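Local structure of clavulanic acid biosynthesis oligopeptide binding protein 2 (Streptomyces clavuligerus, 2WOL) at residues R65-Y70 with W99-R104; A77-A82 with H545-L550; R178-F183 with E496-T501; F183-A188 with F457-G462. The protein probably binds peptides as an extracellular solute-binding protein, and belongs to the biosynthetic pathway of the beta-lactamase inhibitor clavulanic acid. All blocks are in the same frame, centred on the assembly; numbering follows the deposited sequence.

Interaction 1 (R65-Y70 with W99-R104); sequences RTLMAY and WTYRLR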
loop_
_atom_site.group_PDB
_atom_site.type_symbol
_atom_site.label_atom_id
_atom_site.label_comp_id
_atom_site.label_asym_id
_atom_site.label_seq_id
_atom_site.Cartn_x
_atom_site.Cartn_y
_atom_site.Cartn_z
ATOM N N ARG A 65 4.067 10.930 15.230
ATOM C CA ARG A 65 2.717 10.571 15.611
ATOM C C ARG A 65 1.715 11.263 14.694
ATOM O O ARG A 65 2.055 12.217 13.991
ATOM C CB ARG A 65 2.467 10.936 17.073
ATOM C CG ARG A 65 3.389 10.214 18.046
ATOM C CD ARG A 65 3.115 10.634 19.476
ATOM N NE ARG A 65 1.792 10.218 19.926
ATOM C CZ ARG A 65 1.343 10.364 21.170
ATOM N NH1 ARG A 65 2.109 10.923 22.095
ATOM N NH2 ARG A 65 0.124 9.950 21.488
ATOM N N THR A 66 0.484 10.766 14.702
ATOM C CA THR A 66 -0.588 11.287 13.862
ATOM C C THR A 66 -1.853 11.351 14.715
ATOM O O THR A 66 -1.862 10.838 15.836
ATOM C CB THR A 66 -0.805 10.385 12.624
ATOM O OG1 THR A 66 -0.789 9.011 13.034
ATOM C CG2 THR A 66 0.304 10.592 11.596
ATOM N N LEU A 67 -2.911 11.982 14.215
ATOM C CA LEU A 67 -4.164 12.053 14.977
ATOM C C LEU A 67 -4.667 10.654 15.305
ATOM O O LEU A 67 -5.030 10.362 16.456
ATOM C CB LEU A 67 -5.234 12.847 14.224
ATOM C CG LEU A 67 -5.052 14.366 14.166
ATOM C CD1 LEU A 67 -6.036 14.964 13.179
ATOM C CD2 LEU A 67 -5.222 15.002 15.541
ATOM N N MET A 68 -4.673 9.805 14.279
ATOM C CA MET A 68 -5.072 8.407 14.383
ATOM C C MET A 68 -3.900 7.554 13.929
ATOM O O MET A 68 -3.077 8.009 13.143
ATOM C CB MET A 68 -6.275 8.128 13.481
ATOM C CG MET A 68 -7.478 9.027 13.740
ATOM S SD MET A 68 -8.243 8.704 15.346
ATOM C CE MET A 68 -8.895 7.052 15.087
ATOM N N ALA A 69 -3.816 6.324 14.421
ATOM C CA ALA A 69 -2.759 5.407 13.991
ATOM C C ALA A 69 -3.267 3.981 13.996
ATOM O O ALA A 69 -4.163 3.644 14.768
ATOM C CB ALA A 69 -1.535 5.532 14.893
ATOM N N TYR A 70 -2.702 3.137 13.141
ATOM C CA TYR A 70 -3.042 1.719 13.205
ATOM C C TYR A 70 -2.526 1.151 14.524
ATOM O O TYR A 70 -1.375 1.382 14.895
ATOM C CB TYR A 70 -2.545 0.967 11.962
ATOM C CG TYR A 70 -3.204 1.536 10.729
ATOM C CD1 TYR A 70 -2.552 2.484 9.943
ATOM C CD2 TYR A 70 -4.513 1.184 10.392
ATOM C CE1 TYR A 70 -3.170 3.045 8.834
ATOM C CE2 TYR A 70 -5.147 1.743 9.284
ATOM C CZ TYR A 70 -4.465 2.678 8.512
ATOM O OH TYR A 70 -5.074 3.250 7.417
ATOM N N TRP A 99 -15.443 16.221 10.029
ATOM C CA TRP A 99 -14.664 15.374 10.917
ATOM C C TRP A 99 -13.925 16.222 11.935
ATOM O O TRP A 99 -13.134 17.096 11.573
ATOM C CB TRP A 99 -13.683 14.536 10.098
ATOM C CG TRP A 99 -14.352 13.468 9.302
ATOM C CD1 TRP A 99 -15.133 13.631 8.194
ATOM C CD2 TRP A 99 -14.310 12.062 9.561
ATOM N NE1 TRP A 99 -15.578 12.412 7.741
ATOM C CE2 TRP A 99 -15.086 11.431 8.563
ATOM C CE3 TRP A 99 -13.682 11.274 10.533
ATOM C CZ2 TRP A 99 -15.255 10.043 8.515
ATOM C CZ3 TRP A 99 -13.846 9.899 10.484
ATOM C CH2 TRP A 99 -14.630 9.297 9.482
ATOM N N THR A 100 -14.196 15.956 13.209
ATOM C CA THR A 100 -13.628 16.716 14.314
ATOM C C THR A 100 -12.729 15.833 15.180
ATOM O O THR A 100 -13.090 14.701 15.516
ATOM C CB THR A 100 -14.762 17.334 15.172
ATOM O OG1 THR A 100 -15.591 18.155 14.340
ATOM C CG2 THR A 100 -14.209 18.166 16.319
ATOM N N TYR A 101 -11.555 16.359 15.524
ATOM C CA TYR A 101 -10.596 15.683 16.399
ATOM C C TYR A 101 -10.195 16.600 17.541
ATOM O O TYR A 101 -10.133 17.826 17.380
ATOM C CB TYR A 101 -9.336 15.258 15.628
ATOM C CG TYR A 101 -9.594 14.286 14.502
ATOM C CD1 TYR A 101 -9.972 14.744 13.242
ATOM C CD2 TYR A 101 -9.455 12.909 14.693
ATOM C CE1 TYR A 101 -10.214 13.862 12.196
ATOM C CE2 TYR A 101 -9.694 12.015 13.653
ATOM C CZ TYR A 101 -10.075 12.502 12.407
ATOM O OH TYR A 101 -10.326 11.648 11.355
ATOM N N ARG A 102 -9.914 15.990 18.688
ATOM C CA ARG A 102 -9.503 16.713 19.885
ATOM C C ARG A 102 -8.140 16.199 20.313
ATOM O O ARG A 102 -7.977 15.014 20.606
ATOM C CB ARG A 102 -10.553 16.552 20.992
ATOM C CG ARG A 102 -11.948 16.882 20.483
ATOM C CD ARG A 102 -13.059 16.796 21.519
ATOM N NE ARG A 102 -14.343 16.944 20.833
ATOM C CZ ARG A 102 -14.866 18.105 20.443
ATOM N NH1 ARG A 102 -14.235 19.247 20.695
ATOM N NH2 ARG A 102 -16.026 18.127 19.804
ATOM N N LEU A 103 -7.161 17.095 20.319
ATOM C CA LEU A 103 -5.770 16.725 20.551
ATOM C C LEU A 103 -5.432 16.600 22.028
ATOM O O LEU A 103 -5.934 17.363 22.862
ATOM C CB LEU A 103 -4.833 17.744 19.900
ATOM C CG LEU A 103 -4.580 17.667 18.393
ATOM C CD1 LEU A 103 -5.762 18.203 17.590
ATOM C CD2 LEU A 103 -3.311 18.443 18.057
ATOM N N ARG A 104 -4.573 15.634 22.345
ATOM C CA ARG A 104 -3.981 15.527 23.678
ATOM C C ARG A 104 -3.184 16.791 23.994
ATOM O O ARG A 104 -2.553 17.373 23.110
ATOM C CB ARG A 104 -3.073 14.300 23.768
ATOM C CG ARG A 104 -3.798 12.971 23.696
ATOM C CD ARG A 104 -2.801 11.842 23.518
ATOM N NE ARG A 104 -3.413 10.530 23.689
ATOM C CZ ARG A 104 -3.538 9.905 24.858
ATOM N NH1 ARG A 104 -3.092 10.467 25.975
ATOM N NH2 ARG A 104 -4.107 8.709 24.911
#
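The Tyr101 ring carries Leu67 on one face, where CD1 sits 3.8 Å above the ring plane, shifted from the centre toward the rim on the CG and CD1 side. This is a CH-pi contact, with the methyl 22° off the ring normal. At the edge of the same ring lies Met68 SD, 5.3 Å from the centroid, in a Met-aromatic contact. Met68 crosses the tyrosine at about a right angle and brings CG to 3.7 Å from Tyr101 CE2; the bend at chi2 (-68°) then places the sulfur beside that ring carbon too. The phenol hydroxyl hydrogen-bonds to Asp184. Leu67 splits its branches: while CD1 serves the ring, Leu67 CD2 packs 3.8 Å from Leu103 CD1. Farther along, Arg65 NH2 comes to 4.0 Å from Arg104 CD, the two side chains crossing at about a right angle with their guanidinium planes 47° apart. The like charges are probably eased by Arg65's salt bridge to Asp84 and its bond to Thr238 O. The contact is a largely buried seam, apolar around Leu67, Met68, Tyr101 and Leu103, with two arginines at one end. It packs the chain around strand 68-69 against strand 98-102 of a four-stranded antiparallel sheet, consistent with the core of the additional small domain found in peptide-binding members of this family.

Interaction 2 (A77-A82 with H545-L550); sequences AGLVPA and HPAFGL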
loop_
_atom_site.group_PDB
_atom_site.type_symbol
_atom_site.label_atom_id
_atom_site.label_comp_id
_atom_site.label_asym_id
_atom_site.label_seq_id
_atom_site.Cartn_x
_atom_site.Cartn_y
_atom_site.Cartn_z
ATOM N N ALA A 77 -8.310 -5.989 14.286
ATOM C CA ALA A 77 -8.391 -4.629 14.829
ATOM C C ALA A 77 -7.237 -3.750 14.349
ATOM O O ALA A 77 -7.347 -2.522 14.344
ATOM C CB ALA A 77 -8.452 -4.648 16.352
ATOM N N GLY A 78 -6.139 -4.384 13.936
ATOM C CA GLY A 78 -5.006 -3.662 13.352
ATOM C C GLY A 78 -5.360 -2.855 12.114
ATOM O O GLY A 78 -4.632 -1.935 11.744
ATOM N N LEU A 79 -6.486 -3.190 11.483
ATOM C CA LEU A 79 -6.945 -2.507 10.272
ATOM C C LEU A 79 -7.783 -1.265 10.571
ATOM O O LEU A 79 -8.115 -0.509 9.659
ATOM C CB LEU A 79 -7.758 -3.461 9.393
ATOM C CG LEU A 79 -7.071 -4.771 9.001
ATOM C CD1 LEU A 79 -8.090 -5.759 8.448
ATOM C CD2 LEU A 79 -5.976 -4.505 7.994
ATOM N N VAL A 80 -8.122 -1.059 11.841
ATOM C CA VAL A 80 -9.012 0.038 12.225
ATOM C C VAL A 80 -8.207 1.123 12.946
ATOM O O VAL A 80 -7.686 0.883 14.036
ATOM C CB VAL A 80 -10.191 -0.472 13.104
ATOM C CG1 VAL A 80 -11.151 0.664 13.449
ATOM C CG2 VAL A 80 -10.938 -1.607 12.400
ATOM N N PRO A 81 -8.089 2.319 12.334
ATOM C CA PRO A 81 -7.313 3.389 12.975
ATOM C C PRO A 81 -7.791 3.675 14.402
ATOM O O PRO A 81 -8.998 3.708 14.659
ATOM C CB PRO A 81 -7.546 4.594 12.058
ATOM C CG PRO A 81 -7.883 3.990 10.722
ATOM C CD PRO A 81 -8.656 2.743 11.039
ATOM N N ALA A 82 -6.831 3.842 15.306
ATOM C CA ALA A 82 -7.086 4.084 16.725
ATOM C C ALA A 82 -6.569 5.473 17.120
ATOM O O ALA A 82 -5.688 6.013 16.449
ATOM C CB ALA A 82 -6.405 3.002 17.562
ATOM N N HIS A 545 2.073 -6.732 10.641
ATOM C CA HIS A 545 0.969 -5.808 10.823
ATOM C C HIS A 545 -0.026 -5.972 9.676
ATOM O O HIS A 545 0.355 -5.847 8.510
ATOM C CB HIS A 545 1.418 -4.356 10.924
ATOM C CG HIS A 545 0.370 -3.477 11.523
ATOM N ND1 HIS A 545 -0.816 -3.199 10.876
ATOM C CD2 HIS A 545 0.288 -2.884 12.736
ATOM C CE1 HIS A 545 -1.572 -2.448 11.659
ATOM N NE2 HIS A 545 -0.925 -2.243 12.792
ATOM N N PRO A 546 -1.302 -6.255 10.003
ATOM C CA PRO A 546 -2.279 -6.529 8.945
ATOM C C PRO A 546 -2.540 -5.359 7.988
ATOM O O PRO A 546 -2.980 -5.582 6.862
ATOM C CB PRO A 546 -3.555 -6.888 9.719
ATOM C CG PRO A 546 -3.376 -6.295 11.061
ATOM C CD PRO A 546 -1.903 -6.345 11.347
ATOM N N ALA A 547 -2.273 -4.133 8.427
ATOM C CA ALA A 547 -2.450 -2.965 7.562
ATOM C C ALA A 547 -1.289 -2.752 6.587
ATOM O O ALA A 547 -1.403 -1.953 5.653
ATOM C CB ALA A 547 -2.691 -1.708 8.398
ATOM N N PHE A 548 -0.180 -3.464 6.800
ATOM C CA PHE A 548 1.049 -3.248 6.030
ATOM C C PHE A 548 1.529 -4.481 5.261
ATOM O O PHE A 548 2.176 -4.347 4.217
ATOM C CB PHE A 548 2.183 -2.781 6.950
ATOM C CG PHE A 548 2.022 -1.379 7.472
ATOM C CD1 PHE A 548 1.267 -1.128 8.614
ATOM C CD2 PHE A 548 2.655 -0.315 6.842
ATOM C CE1 PHE A 548 1.124 0.165 9.109
ATOM C CE2 PHE A 548 2.523 0.985 7.330
ATOM C CZ PHE A 548 1.757 1.223 8.463
ATOM N N GLY A 549 1.248 -5.672 5.790
ATOM C CA GLY A 549 1.813 -6.912 5.239
ATOM C C GLY A 549 3.294 -7.040 5.559
ATOM O O GLY A 549 3.992 -7.890 5.002
ATOM N N LEU A 550 3.756 -6.178 6.464
ATOM C CA LEU A 550 5.146 -6.099 6.908
ATOM C C LEU A 550 5.160 -6.133 8.427
ATOM O O LEU A 550 4.187 -5.742 9.061
ATOM C CB LEU A 550 5.776 -4.776 6.453
ATOM C CG LEU A 550 5.871 -4.449 4.962
ATOM C CD1 LEU A 550 6.332 -3.021 4.741
ATOM C CD2 LEU A 550 6.793 -5.409 4.252
#
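Gly78 and Leu79 press against the turn at His545-Ala547, and the close fit is concentrated on the glycine. The carbonyl oxygen of Gly78 lies 3.1 Å from His545 CE1, at the edge of the imidazole and near its plane. With only hydrogens on its alpha carbon, Gly78 lets Pro546 CG come to 3.9 Å from CA. Two bonds probably hold the imidazole's rotation: His545 ND1 accepts from Ala547 N in the ring plane at 3.0 Å, and NE2 is bonded to Pro71 O, so CE1 is presented to the glycine carbonyl. Leu79 extends the tight part with CD2, 3.4 Å from Pro546 O and 3.8 Å from Pro546 CB. Packing is looser toward Ala547, whose CB stays 4.3 Å from Leu79 CD2; this partly exposed side also has a bound glycerol, probably from the crystallisation liquor, hydrogen-bonded to Ala547 O. Within the turn, His545 O accepts from both Phe548 N and Gly549 N. The arrangement is that of a tight turn between the short strands 544-545 and 550-551, its ends joined by His545 N to Leu550 O, receiving the end of a 3-10 segment from a distant part of the chain.

Interaction 3 (R178-F183 with E496-T501); sequences RPFSDF and ETLHTT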
loop_
_atom_site.group_PDB
_atom_site.type_symbol
_atom_site.label_atom_id
_atom_site.label_comp_id
_atom_site.label_asym_id
_atom_site.label_seq_id
_atom_site.Cartn_x
_atom_site.Cartn_y
_atom_site.Cartn_z
ATOM N N ARG A 178 -17.176 16.443 0.178
ATOM C CA ARG A 178 -18.076 15.318 -0.070
ATOM C C ARG A 178 -17.964 14.350 1.107
ATOM O O ARG A 178 -16.975 14.394 1.838
ATOM C CB ARG A 178 -17.702 14.613 -1.383
ATOM C CG ARG A 178 -16.306 13.982 -1.390
ATOM C CD ARG A 178 -15.715 13.898 -2.791
ATOM N NE ARG A 178 -15.481 15.226 -3.360
ATOM C CZ ARG A 178 -14.696 15.481 -4.404
ATOM N NH1 ARG A 178 -14.040 14.501 -5.014
ATOM N NH2 ARG A 178 -14.565 16.727 -4.839
ATOM N N PRO A 179 -18.977 13.484 1.310
ATOM C CA PRO A 179 -18.847 12.483 2.368
ATOM C C PRO A 179 -17.654 11.560 2.115
ATOM O O PRO A 179 -17.393 11.181 0.972
ATOM C CB PRO A 179 -20.159 11.696 2.272
ATOM C CG PRO A 179 -21.110 12.626 1.606
ATOM C CD PRO A 179 -20.275 13.382 0.622
ATOM N N PHE A 180 -16.929 11.224 3.178
ATOM C CA PHE A 180 -15.799 10.312 3.064
ATOM C C PHE A 180 -15.686 9.424 4.298
ATOM O O PHE A 180 -15.132 9.827 5.323
ATOM C CB PHE A 180 -14.488 11.068 2.800
ATOM C CG PHE A 180 -13.376 10.180 2.322
ATOM C CD1 PHE A 180 -13.341 9.752 0.999
ATOM C CD2 PHE A 180 -12.379 9.751 3.192
ATOM C CE1 PHE A 180 -12.334 8.915 0.547
ATOM C CE2 PHE A 180 -11.365 8.916 2.747
ATOM C CZ PHE A 180 -11.344 8.495 1.421
ATOM N N SER A 181 -16.203 8.203 4.170
ATOM C CA SER A 181 -16.291 7.249 5.277
ATOM C C SER A 181 -14.935 6.920 5.911
ATOM O O SER A 181 -14.860 6.608 7.099
ATOM C CB SER A 181 -16.970 5.952 4.811
ATOM O OG SER A 181 -16.268 5.361 3.728
ATOM N N ASP A 182 -13.870 7.007 5.115
ATOM C CA ASP A 182 -12.557 6.497 5.519
ATOM C C ASP A 182 -11.577 7.561 6.028
ATOM O O ASP A 182 -10.361 7.355 5.992
ATOM C CB ASP A 182 -11.931 5.698 4.364
ATOM C CG ASP A 182 -12.766 4.487 3.960
ATOM O OD1 ASP A 182 -13.720 4.124 4.689
ATOM O OD2 ASP A 182 -12.458 3.896 2.907
ATOM N N PHE A 183 -12.093 8.682 6.528
ATOM C CA PHE A 183 -11.209 9.801 6.872
ATOM C C PHE A 183 -10.183 9.509 7.982
ATOM O O PHE A 183 -9.058 10.018 7.934
ATOM C CB PHE A 183 -12.005 11.073 7.171
ATOM C CG PHE A 183 -11.198 12.336 7.037
ATOM C CD1 PHE A 183 -10.870 12.838 5.776
ATOM C CD2 PHE A 183 -10.761 13.019 8.166
ATOM C CE1 PHE A 183 -10.119 13.992 5.642
ATOM C CE2 PHE A 183 -10.016 14.189 8.041
ATOM C CZ PHE A 183 -9.696 14.674 6.781
ATOM N N GLU A 496 -22.125 6.173 -2.925
ATOM C CA GLU A 496 -23.057 5.713 -1.893
ATOM C C GLU A 496 -22.344 5.112 -0.678
ATOM O O GLU A 496 -22.714 5.401 0.462
ATOM C CB GLU A 496 -24.092 4.734 -2.453
ATOM C CG GLU A 496 -25.248 4.482 -1.490
ATOM C CD GLU A 496 -26.352 3.617 -2.065
ATOM O OE1 GLU A 496 -26.394 3.412 -3.298
ATOM O OE2 GLU A 496 -27.187 3.142 -1.263
ATOM N N THR A 497 -21.318 4.294 -0.916
ATOM C CA THR A 497 -20.556 3.698 0.189
ATOM C C THR A 497 -19.978 4.770 1.112
ATOM O O THR A 497 -19.968 4.606 2.331
ATOM C CB THR A 497 -19.396 2.778 -0.290
ATOM O OG1 THR A 497 -18.341 3.564 -0.861
ATOM C CG2 THR A 497 -19.873 1.740 -1.299
ATOM N N LEU A 498 -19.527 5.874 0.518
ATOM C CA LEU A 498 -18.824 6.928 1.251
ATOM C C LEU A 498 -19.679 7.671 2.281
ATOM O O LEU A 498 -19.137 8.240 3.232
ATOM C CB LEU A 498 -18.154 7.909 0.284
ATOM C CG LEU A 498 -16.962 7.343 -0.498
ATOM C CD1 LEU A 498 -16.501 8.319 -1.566
ATOM C CD2 LEU A 498 -15.807 6.959 0.426
ATOM N N HIS A 499 -21.001 7.653 2.099
ATOM C CA HIS A 499 -21.920 8.241 3.085
ATOM C C HIS A 499 -22.744 7.205 3.854
ATOM O O HIS A 499 -23.576 7.570 4.691
ATOM C CB HIS A 499 -22.838 9.290 2.442
ATOM C CG HIS A 499 -23.880 8.716 1.532
ATOM N ND1 HIS A 499 -23.879 8.933 0.171
ATOM C CD2 HIS A 499 -24.965 7.946 1.788
ATOM C CE1 HIS A 499 -24.914 8.317 -0.371
ATOM N NE2 HIS A 499 -25.586 7.708 0.588
ATOM N N THR A 500 -22.523 5.924 3.567
ATOM C CA THR A 500 -23.234 4.850 4.259
ATOM C C THR A 500 -22.558 4.583 5.603
ATOM O O THR A 500 -21.389 4.192 5.655
ATOM C CB THR A 500 -23.317 3.560 3.397
ATOM O OG1 THR A 500 -23.998 3.850 2.170
ATOM C CG2 THR A 500 -24.073 2.453 4.125
ATOM N N THR A 501 -23.301 4.813 6.683
ATOM C CA THR A 501 -22.766 4.668 8.039
ATOM C C THR A 501 -22.660 3.207 8.465
ATOM O O THR A 501 -21.692 2.824 9.124
ATOM C CB THR A 501 -23.604 5.447 9.083
ATOM O OG1 THR A 501 -24.957 4.974 9.064
ATOM C CG2 THR A 501 -23.585 6.942 8.788
HETATM O O HOH W 1 -16.478 3.345 1.292
#
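Pro179 and Ser181 pass the C-terminal part of helix 488-499, Ser181 CA 4.8 Å from Leu498 CA, with Ser181 lying within a type I turn from Phe180 to Phe183. Leu498 is the central side chain. Its CB touches Pro179 O at 3.4 Å, and its CD2 reaches the Phe180 ring, 3.8 Å from CD1 at an oblique approach, while also lying next to Ser181 OG. The Phe180 beta carbon points away from the helix; CG lies anti to the backbone N (chi1 -165°), and CD1 is the ring atom that comes near. Outside this, Pro179 and His499 lie side by side and point the same way, their CB atoms 3.6 Å apart. The His499 ring turns from there over its own helix, with Glu496 O over the centre of one face. That carbonyl also accepts from His499 N and Thr500 OG1, which arrive from opposite faces of its plane. On the other flank the contact becomes polar. Ser181 OG donates to Asp182 OD1, meeting the carboxylate from well above its plane, and Asp182 OD2 is bonded to Thr459. A water then spans the two segments, donating to Ser181 OG at 3.2 Å and to Thr497 OG1 at 2.9 Å; the threonine hydroxyl is in turn bonded to Ile494 O. The chemistry is therefore mixed: apolar where Leu498 meets Phe180 and Pro179 meets His499 CB, backbone-lined where Ser181 N lies 3.1 Å from Leu498 O, and water-bridged between the hydroxyls, with no salt bridge, consistent with a contact between lobes.

Interaction 4 (F183-A188 with F457-G462); sequences FDHLMA and FPTEYG
The turn that leads into helix 460-468 meets the short helix 183-186 here, His185 and Leu186 facing Phe457, Pro458 and Thr459. His185 and Thr459 reach toward each other tip to tip: the Thr459 methyl CG2 stands over one face of the imidazole, offset toward His185 NE2, which it approaches to 3.2 Å, a close CH-pi contact. His185 ND1 has Pro458 CD at 3.7 Å, and its bond to Tyr70 OH probably helps to set the ring's rotation. Pro458 is the centre of an inverse gamma turn, closed by Thr459 N to Phe457 O at 2.8 Å. Thr459 then serves as N-cap of the helix that follows, its OG1 accepting from Gly462 N at 3.1 Å and 168°. With OG1 engaged in this way, and tied to Asp182 besides, CG2 is the branch left to face the histidine. Beside it, Phe457 is sandwiched: Leu186 CD2 lies over one face, 4.2 Å from the Phe457 ring centroid, and Gly462 CA covers the other, 3.6 Å above the ring plane. His185 CB packs against Phe457 CB at 3.9 Å.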
loop_
_atom_site.group_PDB
_atom_site.type_symbol
_atom_site.label_atom_id
_atom_site.label_comp_id
_atom_site.label_asym_id
_atom_site.label_seq_id
_atom_site.Cartn_x
_atom_site.Cartn_y
_atom_site.Cartn_z
ATOM N N PHE A 183 -12.093 8.682 6.528
ATOM C CA PHE A 183 -11.209 9.801 6.872
ATOM C C PHE A 183 -10.183 9.509 7.982
ATOM O O PHE A 183 -9.058 10.018 7.934
ATOM C CB PHE A 183 -12.005 11.073 7.171
ATOM C CG PHE A 183 -11.198 12.336 7.037
ATOM C CD1 PHE A 183 -10.870 12.838 5.776
ATOM C CD2 PHE A 183 -10.761 13.019 8.166
ATOM C CE1 PHE A 183 -10.119 13.992 5.642
ATOM C CE2 PHE A 183 -10.016 14.189 8.041
ATOM C CZ PHE A 183 -9.696 14.674 6.781
ATOM N N ASP A 184 -10.552 8.687 8.968
ATOM C CA ASP A 184 -9.598 8.303 10.018
ATOM C C ASP A 184 -8.333 7.670 9.416
ATOM O O ASP A 184 -7.236 7.799 9.965
ATOM C CB ASP A 184 -10.221 7.308 11.006
ATOM C CG ASP A 184 -10.979 7.978 12.153
ATOM O OD1 ASP A 184 -10.869 9.213 12.361
ATOM O OD2 ASP A 184 -11.681 7.237 12.875
ATOM N N HIS A 185 -8.503 6.969 8.296
ATOM C CA HIS A 185 -7.378 6.350 7.594
ATOM C C HIS A 185 -6.433 7.393 7.027
ATOM O O HIS A 185 -5.213 7.248 7.118
ATOM C CB HIS A 185 -7.867 5.428 6.481
ATOM C CG HIS A 185 -8.517 4.182 6.985
ATOM N ND1 HIS A 185 -7.813 3.024 7.233
ATOM C CD2 HIS A 185 -9.806 3.916 7.301
ATOM C CE1 HIS A 185 -8.641 2.094 7.673
ATOM N NE2 HIS A 185 -9.857 2.609 7.722
ATOM N N LEU A 186 -7.000 8.453 6.455
ATOM C CA LEU A 186 -6.191 9.547 5.930
ATOM C C LEU A 186 -5.431 10.251 7.046
ATOM O O LEU A 186 -4.302 10.695 6.847
ATOM C CB LEU A 186 -7.047 10.537 5.137
ATOM C CG LEU A 186 -7.846 9.986 3.948
ATOM C CD1 LEU A 186 -8.459 11.135 3.165
ATOM C CD2 LEU A 186 -7.015 9.085 3.019
ATOM N N MET A 187 -6.043 10.316 8.227
ATOM C CA MET A 187 -5.409 10.947 9.379
ATOM C C MET A 187 -4.354 10.060 10.033
ATOM O O MET A 187 -3.676 10.493 10.963
ATOM C CB MET A 187 -6.464 11.390 10.397
ATOM C CG MET A 187 -7.350 12.538 9.920
ATOM S SD MET A 187 -6.436 14.033 9.469
ATOM C CE MET A 187 -6.242 13.868 7.697
ATOM N N ALA A 188 -4.225 8.827 9.542
ATOM C CA ALA A 188 -3.234 7.875 10.040
ATOM C C ALA A 188 -1.989 7.826 9.153
ATOM O O ALA A 188 -1.040 7.094 9.446
ATOM C CB ALA A 188 -3.856 6.478 10.167
ATOM N N PHE A 457 -4.475 2.591 1.867
ATOM C CA PHE A 457 -5.093 2.370 3.182
ATOM C C PHE A 457 -6.042 1.165 3.098
ATOM O O PHE A 457 -6.651 0.936 2.049
ATOM C CB PHE A 457 -5.768 3.642 3.750
ATOM C CG PHE A 457 -6.623 4.394 2.761
ATOM C CD1 PHE A 457 -8.007 4.223 2.751
ATOM C CD2 PHE A 457 -6.050 5.306 1.872
ATOM C CE1 PHE A 457 -8.806 4.927 1.849
ATOM C CE2 PHE A 457 -6.837 6.009 0.965
ATOM C CZ PHE A 457 -8.218 5.821 0.952
ATOM N N PRO A 458 -6.130 0.364 4.180
ATOM C CA PRO A 458 -6.805 -0.939 4.105
ATOM C C PRO A 458 -8.335 -0.896 4.159
ATOM O O PRO A 458 -8.946 -1.421 5.096
ATOM C CB PRO A 458 -6.231 -1.695 5.307
ATOM C CG PRO A 458 -5.941 -0.626 6.300
ATOM C CD PRO A 458 -5.550 0.599 5.517
ATOM N N THR A 459 -8.934 -0.276 3.145
ATOM C CA THR A 459 -10.385 -0.254 2.998
ATOM C C THR A 459 -10.742 -0.564 1.556
ATOM O O THR A 459 -9.883 -0.521 0.664
ATOM C CB THR A 459 -11.003 1.126 3.342
ATOM O OG1 THR A 459 -10.547 2.103 2.400
ATOM C CG2 THR A 459 -10.649 1.561 4.759
ATOM N N GLU A 460 -12.019 -0.857 1.327
ATOM C CA GLU A 460 -12.514 -1.107 -0.022
ATOM C C GLU A 460 -12.314 0.099 -0.941
ATOM O O GLU A 460 -11.947 -0.065 -2.109
ATOM C CB GLU A 460 -13.983 -1.525 0.001
ATOM C CG GLU A 460 -14.231 -2.924 0.544
ATOM C CD GLU A 460 -14.404 -2.963 2.053
ATOM O OE1 GLU A 460 -14.005 -1.999 2.740
ATOM O OE2 GLU A 460 -14.943 -3.967 2.556
ATOM N N TYR A 461 -12.539 1.307 -0.416
ATOM C CA TYR A 461 -12.285 2.507 -1.205
ATOM C C TYR A 461 -10.812 2.604 -1.585
ATOM O O TYR A 461 -10.481 2.782 -2.755
ATOM C CB TYR A 461 -12.722 3.797 -0.495
ATOM C CG TYR A 461 -12.519 4.993 -1.397
ATOM C CD1 TYR A 461 -13.519 5.392 -2.280
ATOM C CD2 TYR A 461 -11.306 5.688 -1.411
ATOM C CE1 TYR A 461 -13.332 6.469 -3.143
ATOM C CE2 TYR A 461 -11.108 6.765 -2.267
ATOM C CZ TYR A 461 -12.124 7.149 -3.129
ATOM O OH TYR A 461 -11.924 8.211 -3.978
ATOM N N GLY A 462 -9.937 2.490 -0.588
ATOM C CA GLY A 462 -8.500 2.553 -0.822
ATOM C C GLY A 462 -8.038 1.524 -1.837
ATOM O O GLY A 462 -7.192 1.811 -2.682
#

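Interactions 1 and 2 are stitched together by a probable hydrogen bond from Ala82 N to Ala69 O (2.7 Å). Tyr70 carries interaction 1 into interaction 4, its OH 2.8 Å from His185 ND1, and Leu79 O of interaction 2 packs 3.3 Å from His185 CE1. Interactions 3 and 4 share Phe183, lie about 11 Å apart between centres, and are linked by Asp182 OD2 and Thr459 OG1 (2.7 Å). Both join 178-188 to the part of the chain holding the seven-stranded sheet, consistent with contacts between lobes across the ligand cleft. Glycerol, probably from the crystallisation liquor, is bound about 4 Å from the side chain of Ala547 and about 4 Å from that of Pro458, perhaps marking that cleft.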